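Local structure of putative glycosyl hydrolase (Bacteroides thetaiotaomicron VPI-5482, 3K11) at residues Y82-T87 and A397-P402. The protein is probably a hydrolase of glycosidic linkages, although its substrate is not established. Sequence-based numbering, arbitrary orientation.
Sequences YEWGVT and AHGYGP
Two helix starts meet in the buried interior of a glycosyl hydrolase family 88 domain, whose clan has the six-hairpin (alpha/alpha)6-barrel fold. Residues 82-87 open helix 82-98, with Val86 N hydrogen-bonded to Tyr82 O (3.1 Å) and Thr87 N to Glu83 O (3.2 Å); residues 397-402 run through a 3-10 segment, 397-399, into helix 400-416. The CA-CA register pairs Glu83 with His398 (5.2 Å) and Thr87 with Gly401 (3.7 Å), so both segments advance in the same sense, burying 393 Å².

Ala397 points its CB at Glu83 CB (3.5 Å) and Trp84 CZ3 (4.0 Å), while one water joins its N to Glu83 OE2 (2.9 Å to each). His398 turns one ring face to Glu83 CG, a CH-pi contact 3.7 Å from the centroid and 15° off the normal; at the ring edge its NE2 is 3.1 Å from Tyr82 OH, which the p rotamer brings there although the Tyr82 CA-CB bond points sideways. Tyr400 CB rests on Trp84 CH2 (3.7 Å), but its ring leads away, and its OH hydrogen-bonds to Val394 O; Trp84 NE1 hydrogen-bonds to Tyr106 OH. At Gly401 an ideal CB would lie 2.7 Å from Val86 CG1 and 2.8 Å from Thr87 N, both clashes, so a side chain would not fit at this CA-CA approach. Pro402 CD then meets Val86 CG1 (3.8 Å). No clear direct hydrogen bond crosses the interface; a second water bridges the backbones, donating to Glu83 O (2.9 Å) and Ala397 O (2.7 Å) and accepting from Gly401 N (2.8 Å).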
loop_
_atom_site.group_PDB
_atom_site.type_symbol
_atom_site.label_atom_id
_atom_site.label_comp_id
_atom_site.label_asym_id
_atom_site.label_seq_id
_atom_site.Cartn_x
_atom_site.Cartn_y
_atom_site.Cartn_z
ATOM N N TYR A 82 20.407 -11.754 24.576
ATOM C CA TYR A 82 19.814 -10.409 24.613
ATOM C C TYR A 82 18.308 -10.495 24.753
ATOM O O TYR A 82 17.703 -9.655 25.407
ATOM C CB TYR A 82 20.219 -9.591 23.390
ATOM C CG TYR A 82 19.589 -9.951 22.077
ATOM C CD1 TYR A 82 18.339 -9.438 21.736
ATOM C CD2 TYR A 82 20.255 -10.675 21.131
ATOM C CE1 TYR A 82 17.769 -9.717 20.531
ATOM C CE2 TYR A 82 19.682 -10.945 19.919
ATOM C CZ TYR A 82 18.422 -10.473 19.634
ATOM O OH TYR A 82 17.834 -10.678 18.387
ATOM N N GLU A 83 17.722 -11.551 24.177
ATOM C CA GLU A 83 16.274 -11.801 24.332
ATOM C C GLU A 83 15.897 -11.874 25.792
ATOM O O GLU A 83 14.876 -11.319 26.220
ATOM C CB GLU A 83 15.827 -13.056 23.579
ATOM C CG GLU A 83 16.099 -13.064 22.089
ATOM C CD GLU A 83 17.359 -13.813 21.714
ATOM O OE1 GLU A 83 18.431 -13.470 22.211
ATOM O OE2 GLU A 83 17.272 -14.733 20.882
ATOM N N TRP A 84 16.720 -12.545 26.591
ATOM C CA TRP A 84 16.383 -12.640 28.007
ATOM C C TRP A 84 16.700 -11.353 28.750
ATOM O O TRP A 84 16.046 -11.056 29.743
ATOM C CB TRP A 84 16.998 -13.915 28.653
ATOM C CG TRP A 84 15.915 -14.714 29.273
ATOM C CD1 TRP A 84 15.749 -15.018 30.573
ATOM C CD2 TRP A 84 14.739 -15.196 28.596
ATOM N NE1 TRP A 84 14.590 -15.707 30.752
ATOM C CE2 TRP A 84 13.939 -15.824 29.557
ATOM C CE3 TRP A 84 14.293 -15.143 27.275
ATOM C CZ2 TRP A 84 12.729 -16.422 29.238
ATOM C CZ3 TRP A 84 13.069 -15.744 26.950
ATOM C CH2 TRP A 84 12.307 -16.356 27.929
ATOM N N GLY A 85 17.679 -10.571 28.264
ATOM C CA GLY A 85 17.883 -9.211 28.777
ATOM C C GLY A 85 16.551 -8.453 28.712
ATOM O O GLY A 85 16.141 -7.758 29.673
ATOM N N VAL A 86 15.836 -8.615 27.611
ATOM C CA VAL A 86 14.525 -7.967 27.515
ATOM C C VAL A 86 13.564 -8.538 28.562
ATOM O O VAL A 86 12.838 -7.796 29.276
ATOM C CB VAL A 86 13.933 -8.077 26.077
ATOM C CG1 VAL A 86 12.555 -7.362 26.021
ATOM C CG2 VAL A 86 14.908 -7.529 25.050
ATOM N N THR A 87 13.566 -9.860 28.721
ATOM C CA THR A 87 12.678 -10.507 29.703
ATOM C C THR A 87 12.944 -9.987 31.102
ATOM O O THR A 87 12.000 -9.730 31.879
ATOM C CB THR A 87 12.842 -12.023 29.651
ATOM O OG1 THR A 87 12.460 -12.493 28.353
ATOM C CG2 THR A 87 12.000 -12.739 30.756
ATOM N N ALA A 397 13.030 -16.704 21.224
ATOM C CA ALA A 397 12.995 -16.121 22.568
ATOM C C ALA A 397 12.484 -14.667 22.581
ATOM O O ALA A 397 12.109 -14.103 23.621
ATOM C CB ALA A 397 14.371 -16.172 23.187
ATOM N N HIS A 398 12.462 -14.059 21.414
ATOM C CA HIS A 398 12.161 -12.649 21.263
ATOM C C HIS A 398 10.756 -12.306 21.625
ATOM O O HIS A 398 10.460 -11.133 21.803
ATOM C CB HIS A 398 12.316 -12.235 19.798
ATOM C CG HIS A 398 13.594 -12.674 19.193
ATOM N ND1 HIS A 398 13.804 -13.963 18.776
ATOM C CD2 HIS A 398 14.754 -12.003 18.970
ATOM C CE1 HIS A 398 15.045 -14.066 18.331
ATOM N NE2 HIS A 398 15.619 -12.882 18.395
ATOM N N GLY A 399 9.864 -13.301 21.652
ATOM C CA GLY A 399 8.469 -12.996 21.957
ATOM C C GLY A 399 8.178 -12.761 23.422
ATOM O O GLY A 399 7.227 -12.054 23.785
ATOM N N TYR A 400 8.997 -13.357 24.288
ATOM C CA TYR A 400 8.608 -13.500 25.700
ATOM C C TYR A 400 8.680 -12.183 26.484
ATOM O O TYR A 400 7.686 -11.802 27.142
ATOM C CB TYR A 400 9.425 -14.668 26.336
ATOM C CG TYR A 400 8.948 -15.948 25.704
ATOM C CD1 TYR A 400 7.793 -16.564 26.156
ATOM C CD2 TYR A 400 9.518 -16.418 24.535
ATOM C CE1 TYR A 400 7.252 -17.679 25.490
ATOM C CE2 TYR A 400 8.987 -17.556 23.872
ATOM C CZ TYR A 400 7.866 -18.171 24.368
ATOM O OH TYR A 400 7.301 -19.252 23.714
ATOM N N GLY A 401 9.844 -11.526 26.432
ATOM C CA GLY A 401 10.082 -10.248 27.116
ATOM C C GLY A 401 9.037 -9.233 26.732
ATOM O O GLY A 401 8.381 -8.627 27.573
ATOM N N PRO A 402 8.899 -9.020 25.442
ATOM C CA PRO A 402 7.922 -8.051 24.977
ATOM C C PRO A 402 6.481 -8.290 25.385
ATOM O O PRO A 402 5.810 -7.364 25.755
ATOM C CB PRO A 402 8.118 -8.067 23.483
ATOM C CG PRO A 402 9.548 -8.419 23.275
ATOM C CD PRO A 402 9.806 -9.460 24.373
HETATM O O HOH W 1 12.281 -11.796 25.036
HETATM O O HOH W 2 15.678 -16.991 20.048
#